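Local structure of proline dehydrogenase (3HAZ) at residues A201-A204 with A205-R208; P826-V829 with A830-V833; L877-A880 with G881-T884; Y428-L431 with A432-A436. The protein probably oxidises L-proline to L-glutamate in two steps, joining an FAD-dependent proline dehydrogenase and an NAD-dependent 1-pyrroline-5-carboxylate dehydrogenase in one chain. One frame throughout, in Å; residues are numbered along the deposited sequence.

Interaction 1: A201-A204 with A205-R208; sequences ARTA and ADAR
Ala205, second residue of helix 204-223, sets its methyl group beside the Thr203 hydroxyl, Ala205 CB lying 3.8 Å from Thr203 OG1. Asp206 follows and carries most of the contact. Asp206 N gives a hydrogen bond of 2.8 Å to Thr203 OG1. That oxygen sits between the backbone N and the carbonyl carbon of Thr203 (chi1 77°), and from there it caps the helix start. The Asp206 carboxylate folds back over the loop: OD2 takes Arg202 N at 3.1 Å through its anti lone pair, and Thr203 N more weakly at 3.3 Å. Thr203 at the N-cap and Asp206 three residues on thus make a capping box, the reciprocal pairing that closes a helix N-terminus, here on the way out of strand 193-196 in the proline dehydrogenase barrel. With an alanine in place of Asp206, Arg202 N and Thr203 N would probably lose their acceptor and the box its reciprocal half. Ala207 N makes the helical bond to Thr203 O, and its CB packs 4.0 Å from Ala201 CB. Arg208 N bonds to Ala204 O at 3.2 Å, while its chain bends at chi3 so that the guanidinium lies with one face over that same carbonyl oxygen. Arg202 heads the other way, its NH2 bonded to Gly200 O and its NH1 in a salt bridge with Asp780 of helix 775-787 in the aldehyde dehydrogenase part.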
loop_
_atom_site.group_PDB
_atom_site.type_symbol
_atom_site.label_atom_id
_atom_site.label_comp_id
_atom_site.label_asym_id
_atom_site.label_seq_id
_atom_site.Cartn_x
_atom_site.Cartn_y
_atom_site.Cartn_z
ATOM N N ALA A 201 -46.253 27.316 -10.529
ATOM C CA ALA A 201 -47.363 27.822 -9.730
ATOM C C ALA A 201 -47.636 26.849 -8.581
ATOM O O ALA A 201 -47.733 25.640 -8.785
ATOM C CB ALA A 201 -48.606 27.984 -10.585
ATOM N N ARG A 202 -47.739 27.380 -7.371
ATOM C CA ARG A 202 -48.127 26.582 -6.214
ATOM C C ARG A 202 -49.620 26.709 -5.925
ATOM O O ARG A 202 -50.207 25.861 -5.254
ATOM C CB ARG A 202 -47.335 27.018 -4.980
ATOM C CG ARG A 202 -46.052 26.239 -4.755
ATOM C CD ARG A 202 -45.114 26.318 -5.943
ATOM N NE ARG A 202 -43.878 25.579 -5.699
ATOM C CZ ARG A 202 -42.757 25.741 -6.392
ATOM N NH1 ARG A 202 -41.686 25.021 -6.086
ATOM N NH2 ARG A 202 -42.705 26.626 -7.387
ATOM N N THR A 203 -50.232 27.781 -6.415
ATOM C CA THR A 203 -51.635 28.056 -6.118
ATOM C C THR A 203 -52.374 28.379 -7.405
ATOM O O THR A 203 -51.752 28.669 -8.429
ATOM C CB THR A 203 -51.791 29.241 -5.142
ATOM O OG1 THR A 203 -51.592 30.476 -5.845
ATOM C CG2 THR A 203 -50.775 29.137 -4.004
ATOM N N ALA A 204 -53.701 28.317 -7.351
ATOM C CA ALA A 204 -54.536 28.699 -8.480
ATOM C C ALA A 204 -54.305 30.168 -8.819
ATOM O O ALA A 204 -54.212 30.546 -9.990
ATOM C CB ALA A 204 -56.021 28.432 -8.167
ATOM N N ALA A 205 -54.201 31.002 -7.792
ATOM C CA ALA A 205 -53.927 32.412 -8.023
ATOM C C ALA A 205 -52.559 32.629 -8.691
ATOM O O ALA A 205 -52.427 33.515 -9.530
ATOM C CB ALA A 205 -54.056 33.219 -6.726
ATOM N N ASP A 206 -51.550 31.821 -8.344
ATOM C CA ASP A 206 -50.240 31.936 -9.010
ATOM C C ASP A 206 -50.392 31.701 -10.507
ATOM O O ASP A 206 -49.858 32.451 -11.320
ATOM C CB ASP A 206 -49.240 30.899 -8.497
ATOM C CG ASP A 206 -48.607 31.278 -7.177
ATOM O OD1 ASP A 206 -48.485 32.482 -6.884
ATOM O OD2 ASP A 206 -48.210 30.347 -6.437
ATOM N N ALA A 207 -51.094 30.624 -10.858
ATOM C CA ALA A 207 -51.289 30.260 -12.259
ATOM C C ALA A 207 -51.977 31.363 -13.068
ATOM O O ALA A 207 -51.665 31.553 -14.241
ATOM C CB ALA A 207 -52.067 28.954 -12.373
ATOM N N ARG A 208 -52.919 32.074 -12.446
ATOM C CA ARG A 208 -53.616 33.184 -13.108
ATOM C C ARG A 208 -52.686 34.383 -13.259
ATOM O O ARG A 208 -52.681 35.064 -14.288
ATOM C CB ARG A 208 -54.868 33.602 -12.323
ATOM C CG ARG A 208 -55.936 32.515 -12.204
ATOM C CD ARG A 208 -57.313 33.091 -11.835
ATOM N NE ARG A 208 -57.336 33.669 -10.492
ATOM C CZ ARG A 208 -57.504 32.956 -9.380
ATOM N NH1 ARG A 208 -57.656 31.640 -9.456
ATOM N NH2 ARG A 208 -57.513 33.553 -8.194
#

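Interaction 2: P826-V829 with A830-V833; sequences PSDV and ATHV
Asp828 and Thr831 close a type I beta turn, Thr831 N reaching Asp828 O at 3.1 Å. The side chain of Asp828 runs alongside this turn. Asp828 CB lies 3.6 Å from Thr831 OG1, a packing contact, since that hydroxyl is hydrogen-bonded to Asp825 O. With CG anti to its own backbone N (chi1 175°), the carboxylate is carried over the Val829-Ala830 peptide. Asp828 CG stands 3.6 Å from Ala830 N. Beyond it, Asp828 OD1 accepts the Ala830 N-H, 3.1 Å from Ala830 N, in an almost straight bond (174°), although the donor comes in from above the carboxylate plane, 75° out of it. This side-chain acceptor two residues before its donor defines an Asx turn, laid over the first half of the beta turn. The other oxygen, Asp828 OD2, rests 3.8 Å from Ala830 CB. It also has a long, weak ion pair with Lys822. A water bridges Val829 O and Thr831 O. Outward, Val829 packs on Leu527 and Leu531 of helix 524-536, and His832 NE2 is hydrogen-bonded to Glu248 of the proline dehydrogenase part. One aspartate therefore supplies two acceptors to successive backbone N-H groups, its carbonyl to Thr831 and its carboxylate to Ala830, so the reversal between helices 804-819 and 839-855 is fixed chiefly by polar bonds, with little apolar packing inside the turn.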
loop_
_atom_site.group_PDB
_atom_site.type_symbol
_atom_site.label_atom_id
_atom_site.label_comp_id
_atom_site.label_asym_id
_atom_site.label_seq_id
_atom_site.Cartn_x
_atom_site.Cartn_y
_atom_site.Cartn_z
ATOM N N PRO A 826 -57.864 6.372 -2.470
ATOM C CA PRO A 826 -56.412 6.201 -2.603
ATOM C C PRO A 826 -56.010 5.367 -3.822
ATOM O O PRO A 826 -54.852 5.413 -4.236
ATOM C CB PRO A 826 -56.034 5.468 -1.307
ATOM C CG PRO A 826 -57.311 4.822 -0.866
ATOM C CD PRO A 826 -58.337 5.856 -1.176
ATOM N N SER A 827 -56.951 4.621 -4.393
ATOM C CA SER A 827 -56.647 3.802 -5.564
ATOM C C SER A 827 -56.688 4.604 -6.864
ATOM O O SER A 827 -56.120 4.186 -7.871
ATOM C CB SER A 827 -57.583 2.592 -5.646
ATOM O OG SER A 827 -57.276 1.645 -4.635
ATOM N N ASP A 828 -57.365 5.747 -6.850
ATOM C CA ASP A 828 -57.294 6.669 -7.981
ATOM C C ASP A 828 -55.908 7.312 -8.004
ATOM O O ASP A 828 -55.453 7.864 -7.001
ATOM C CB ASP A 828 -58.387 7.738 -7.888
ATOM C CG ASP A 828 -58.273 8.797 -8.984
ATOM O OD1 ASP A 828 -57.519 8.586 -9.959
ATOM O OD2 ASP A 828 -58.944 9.848 -8.869
ATOM N N VAL A 829 -55.237 7.227 -9.149
ATOM C CA VAL A 829 -53.866 7.715 -9.285
ATOM C C VAL A 829 -53.761 9.229 -9.063
ATOM O O VAL A 829 -52.688 9.750 -8.765
ATOM C CB VAL A 829 -53.301 7.370 -10.680
ATOM C CG1 VAL A 829 -54.143 8.037 -11.769
ATOM C CG2 VAL A 829 -51.841 7.780 -10.790
ATOM N N ALA A 830 -54.878 9.930 -9.206
ATOM C CA ALA A 830 -54.886 11.386 -9.090
ATOM C C ALA A 830 -55.003 11.855 -7.639
ATOM O O ALA A 830 -54.865 13.039 -7.356
ATOM C CB ALA A 830 -56.012 11.972 -9.925
ATOM N N THR A 831 -55.258 10.924 -6.724
ATOM C CA THR A 831 -55.475 11.270 -5.321
ATOM C C THR A 831 -54.182 11.646 -4.616
ATOM O O THR A 831 -53.158 10.984 -4.781
ATOM C CB THR A 831 -56.142 10.109 -4.555
ATOM O OG1 THR A 831 -57.433 9.857 -5.121
ATOM C CG2 THR A 831 -56.304 10.459 -3.082
ATOM N N HIS A 832 -54.237 12.722 -3.842
ATOM C CA HIS A 832 -53.089 13.194 -3.084
ATOM C C HIS A 832 -53.259 12.831 -1.620
ATOM O O HIS A 832 -52.290 12.525 -0.924
ATOM C CB HIS A 832 -52.948 14.718 -3.208
ATOM C CG HIS A 832 -52.539 15.184 -4.572
ATOM N ND1 HIS A 832 -53.323 16.017 -5.343
ATOM C CD2 HIS A 832 -51.424 14.935 -5.301
ATOM C CE1 HIS A 832 -52.712 16.257 -6.488
ATOM N NE2 HIS A 832 -51.557 15.612 -6.490
ATOM N N VAL A 833 -54.503 12.881 -1.156
ATOM C CA VAL A 833 -54.802 12.632 0.243
ATOM C C VAL A 833 -55.906 11.599 0.373
ATOM O O VAL A 833 -57.045 11.844 -0.022
ATOM C CB VAL A 833 -55.250 13.914 0.955
ATOM C CG1 VAL A 833 -55.577 13.613 2.415
ATOM C CG2 VAL A 833 -54.175 14.993 0.843
HETATM O O HOH W 1 -51.866 9.099 -6.281
#

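Interaction 3: L877-A880 with G881-T884; sequences LTEA and GQLT
Gln882 reaches back from a short 3-10 turn to hold the backbone of Thr878 and Glu879, a local case of side-chain-to-backbone hydrogen bonding in the loop that leaves strand 873-876 and leads to strand 891-897. The Gln882 chain runs extended beyond CG (chi2 177°) and brings OE1 in front of two successive N-H groups. Glu879 N bonds to Gln882 OE1 at 3.0 Å, in the plane of the side-chain carbonyl and on a lone pair, with an angle of 163° at the hydrogen. Thr878 N also reaches Gln882 OE1, at 2.6 Å, but its poor angle makes this bond weak. In return Gln882 N donates to Glu879 O at 3.1 Å, so the two residues grip each other from both ends, and Leu883 N to Ala880 O closes the next step of the turn at 2.8 Å. The amide nitrogen NE2 gives a bond to a water that also meets Thr878 OG1, and a weak one to Glu855 O. An alanine at Gln882 is likely to leave Glu879 N without its side-chain acceptor and the loop around Thr878 freer to move. Next to these bonds the leucines pack. Leu877 slides past the aliphatic part of Gln882, Leu877 CG lying 3.7 Å from Gln882 CB. Leu877 CD2 lies 3.8 Å from Leu883 CB. Both leucines press on His893 of strand 891-897, and Ala880 and Leu883 meet Leu799 of strand 797-803. The arrangement belongs to the aldehyde dehydrogenase catalytic domain, where the loop runs on to Glu886, a residue that binds NAD and opens this family's Glu-x-Phe-Gly-Pro motif.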
loop_
_atom_site.group_PDB
_atom_site.type_symbol
_atom_site.label_atom_id
_atom_site.label_comp_id
_atom_site.label_asym_id
_atom_site.label_seq_id
_atom_site.Cartn_x
_atom_site.Cartn_y
_atom_site.Cartn_z
ATOM N N LEU A 877 -51.972 30.033 15.395
ATOM C CA LEU A 877 -52.038 30.206 16.833
ATOM C C LEU A 877 -51.430 31.547 17.198
ATOM O O LEU A 877 -50.530 32.033 16.513
ATOM C CB LEU A 877 -51.209 29.110 17.511
ATOM C CG LEU A 877 -51.788 27.728 17.822
ATOM C CD1 LEU A 877 -52.961 27.370 16.912
ATOM C CD2 LEU A 877 -50.665 26.661 17.778
ATOM N N THR A 878 -51.904 32.126 18.295
ATOM C CA THR A 878 -51.274 33.302 18.874
ATOM C C THR A 878 -49.926 32.907 19.453
ATOM O O THR A 878 -48.931 33.606 19.274
ATOM C CB THR A 878 -52.136 33.902 20.002
ATOM O OG1 THR A 878 -53.348 34.429 19.452
ATOM C CG2 THR A 878 -51.384 35.012 20.714
ATOM N N GLU A 879 -49.900 31.776 20.151
ATOM C CA GLU A 879 -48.651 31.240 20.682
ATOM C C GLU A 879 -48.624 29.710 20.618
ATOM O O GLU A 879 -49.673 29.060 20.610
ATOM C CB GLU A 879 -48.417 31.729 22.113
ATOM C CG GLU A 879 -49.544 31.404 23.067
ATOM C CD GLU A 879 -49.377 32.088 24.409
ATOM O OE1 GLU A 879 -48.339 32.752 24.616
ATOM O OE2 GLU A 879 -50.286 31.959 25.257
ATOM N N ALA A 880 -47.418 29.147 20.571
ATOM C CA ALA A 880 -47.239 27.711 20.387
ATOM C C ALA A 880 -47.874 26.928 21.528
ATOM O O ALA A 880 -48.330 25.803 21.339
ATOM C CB ALA A 880 -45.762 27.370 20.271
ATOM N N GLY A 881 -47.897 27.537 22.711
ATOM C CA GLY A 881 -48.480 26.917 23.886
ATOM C C GLY A 881 -49.917 26.463 23.688
ATOM O O GLY A 881 -50.408 25.623 24.436
ATOM N N GLN A 882 -50.596 27.007 22.683
ATOM C CA GLN A 882 -51.970 26.594 22.402
ATOM C C GLN A 882 -52.039 25.183 21.827
ATOM O O GLN A 882 -53.086 24.542 21.881
ATOM C CB GLN A 882 -52.660 27.566 21.444
ATOM C CG GLN A 882 -52.811 28.974 21.970
ATOM C CD GLN A 882 -53.431 29.897 20.942
ATOM O OE1 GLN A 882 -52.746 30.718 20.336
ATOM N NE2 GLN A 882 -54.732 29.752 20.724
ATOM N N LEU A 883 -50.933 24.709 21.259
ATOM C CA LEU A 883 -50.869 23.337 20.757
ATOM C C LEU A 883 -50.217 22.444 21.804
ATOM O O LEU A 883 -49.027 22.575 22.084
ATOM C CB LEU A 883 -50.088 23.272 19.441
ATOM C CG LEU A 883 -49.992 21.898 18.771
ATOM C CD1 LEU A 883 -51.381 21.377 18.455
ATOM C CD2 LEU A 883 -49.132 21.954 17.499
ATOM N N THR A 884 -50.996 21.538 22.387
ATOM C CA THR A 884 -50.500 20.728 23.497
ATOM C C THR A 884 -50.519 19.221 23.249
ATOM O O THR A 884 -50.061 18.448 24.090
ATOM C CB THR A 884 -51.282 21.010 24.798
ATOM O OG1 THR A 884 -52.688 20.907 24.543
ATOM C CG2 THR A 884 -50.959 22.402 25.320
HETATM O O HOH W 2 -55.210 32.355 18.752
#

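Interaction 4: Y428-L431 with A432-A436; sequences YEQL and AKDHA
Gln430 and Asp434, one helical turn apart, join side chain to side chain: Gln430 NE2 donates to Asp434 OD2 at 2.9 Å, nearly straight at 164°. The carboxylate oxygen is met on its syn side, somewhat out of the carboxylate plane. Asp434 OD2 lies close to the Gln430 amide plane, although the two flat groups are turned 61° against each other. A bend at chi2 (63°) turns the Gln430 amide back along the helix toward its partner. Asp434 OD1 forms a salt bridge with Arg45 of helix 33-50, so both oxygens of the carboxylate are engaged. Along the backbone, Ala432 N bonds to Tyr428 O, Lys433 N to Glu429 O at 3.0 Å, and Asp434 N to Gln430 O. At the end of the helix Leu431 O takes two weak bonds, from Asp434 N at 3.3 Å and His435 N at 2.9 Å, while Leu431 CD1 touches His435 CD2 at 3.8 Å. The phenol of Tyr428 is satisfied by Thr396 O. Helix 425-434 is the crossover of the beta-alpha-beta unit between strands 416-420 and 440-448 of the barrel; Leu431 packs on Phe417 and helix 399-409, and Gln430 lies against helix 33-50.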
loop_
_atom_site.group_PDB
_atom_site.type_symbol
_atom_site.label_atom_id
_atom_site.label_comp_id
_atom_site.label_asym_id
_atom_site.label_seq_id
_atom_site.Cartn_x
_atom_site.Cartn_y
_atom_site.Cartn_z
ATOM N N TYR A 428 -20.925 35.944 -29.654
ATOM C CA TYR A 428 -21.817 36.173 -30.791
ATOM C C TYR A 428 -21.531 37.457 -31.581
ATOM O O TYR A 428 -21.780 37.508 -32.784
ATOM C CB TYR A 428 -23.285 36.080 -30.366
ATOM C CG TYR A 428 -23.726 34.650 -30.145
ATOM C CD1 TYR A 428 -23.936 34.155 -28.863
ATOM C CD2 TYR A 428 -23.906 33.784 -31.224
ATOM C CE1 TYR A 428 -24.333 32.834 -28.660
ATOM C CE2 TYR A 428 -24.296 32.464 -31.034
ATOM C CZ TYR A 428 -24.511 31.997 -29.750
ATOM O OH TYR A 428 -24.901 30.694 -29.553
ATOM N N GLU A 429 -21.003 38.479 -30.914
ATOM C CA GLU A 429 -20.547 39.679 -31.615
ATOM C C GLU A 429 -19.446 39.319 -32.611
ATOM O O GLU A 429 -19.459 39.771 -33.754
ATOM C CB GLU A 429 -20.031 40.726 -30.628
ATOM C CG GLU A 429 -21.120 41.516 -29.924
ATOM C CD GLU A 429 -20.553 42.564 -28.982
ATOM O OE1 GLU A 429 -19.325 42.549 -28.742
ATOM O OE2 GLU A 429 -21.337 43.400 -28.483
ATOM N N GLN A 430 -18.495 38.503 -32.166
ATOM C CA GLN A 430 -17.413 38.059 -33.034
ATOM C C GLN A 430 -17.949 37.175 -34.157
ATOM O O GLN A 430 -17.519 37.290 -35.304
ATOM C CB GLN A 430 -16.343 37.315 -32.240
ATOM C CG GLN A 430 -15.171 36.842 -33.103
ATOM C CD GLN A 430 -14.422 38.001 -33.737
ATOM O OE1 GLN A 430 -14.241 39.049 -33.116
ATOM N NE2 GLN A 430 -13.981 37.817 -34.978
ATOM N N LEU A 431 -18.886 36.293 -33.821
ATOM C CA LEU A 431 -19.500 35.425 -34.819
ATOM C C LEU A 431 -20.166 36.266 -35.908
ATOM O O LEU A 431 -20.116 35.930 -37.091
ATOM C CB LEU A 431 -20.535 34.494 -34.172
ATOM C CG LEU A 431 -21.169 33.453 -35.100
ATOM C CD1 LEU A 431 -20.159 32.356 -35.449
ATOM C CD2 LEU A 431 -22.418 32.846 -34.476
ATOM N N ALA A 432 -20.797 37.359 -35.497
ATOM C CA ALA A 432 -21.487 38.234 -36.434
ATOM C C ALA A 432 -20.476 38.958 -37.307
ATOM O O ALA A 432 -20.701 39.146 -38.500
ATOM C CB ALA A 432 -22.368 39.228 -35.693
ATOM N N LYS A 433 -19.358 39.358 -36.708
ATOM C CA LYS A 433 -18.280 39.994 -37.457
ATOM C C LYS A 433 -17.755 39.083 -38.557
ATOM O O LYS A 433 -17.425 39.543 -39.647
ATOM C CB LYS A 433 -17.118 40.377 -36.536
ATOM C CG LYS A 433 -17.408 41.513 -35.572
ATOM C CD LYS A 433 -16.123 42.001 -34.918
ATOM C CE LYS A 433 -16.412 42.916 -33.745
ATOM N NZ LYS A 433 -17.327 44.026 -34.129
ATOM N N ASP A 434 -17.663 37.790 -38.264
ATOM C CA ASP A 434 -17.059 36.844 -39.197
ATOM C C ASP A 434 -18.086 36.232 -40.148
ATOM O O ASP A 434 -17.726 35.623 -41.152
ATOM C CB ASP A 434 -16.313 35.743 -38.437
ATOM C CG ASP A 434 -15.136 36.281 -37.636
ATOM O OD1 ASP A 434 -14.663 37.391 -37.951
ATOM O OD2 ASP A 434 -14.686 35.596 -36.693
ATOM N N HIS A 435 -19.365 36.398 -39.833
ATOM C CA HIS A 435 -20.424 35.829 -40.659
ATOM C C HIS A 435 -21.641 36.745 -40.676
ATOM O O HIS A 435 -22.512 36.664 -39.804
ATOM C CB HIS A 435 -20.797 34.433 -40.152
ATOM C CG HIS A 435 -19.621 33.517 -39.990
ATOM N ND1 HIS A 435 -19.119 32.760 -41.027
ATOM C CD2 HIS A 435 -18.850 33.236 -38.912
ATOM C CE1 HIS A 435 -18.089 32.051 -40.595
ATOM N NE2 HIS A 435 -17.903 32.325 -39.315
ATOM N N ALA A 436 -21.695 37.613 -41.683
ATOM C CA ALA A 436 -22.717 38.652 -41.770
ATOM C C ALA A 436 -24.139 38.105 -41.851
ATOM O O ALA A 436 -25.085 38.780 -41.452
ATOM C CB ALA A 436 -22.438 39.582 -42.962
#

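How the interactions relate
All four are local contacts at turns and helix ends, and none touches another. Interactions 1 and 4 belong to the proline dehydrogenase part, one at the start of helix 204-223, the other at the end of helix 425-434, with centres 42 Å apart. Interactions 2 and 3 lie in the aldehyde dehydrogenase part, their centres 32 Å apart. Interactions 1 and 2 come nearest, about 10 Å between closest atoms, and each sends side chains across to the other catalytic part. Interaction 4 is closest to the flavin, the side chain of Tyr428 lying about 7 Å from FAD; interaction 3 approaches the other cofactor, the side chain of Leu883 about 13 Å from NAD. The centres of these two are 65 Å apart.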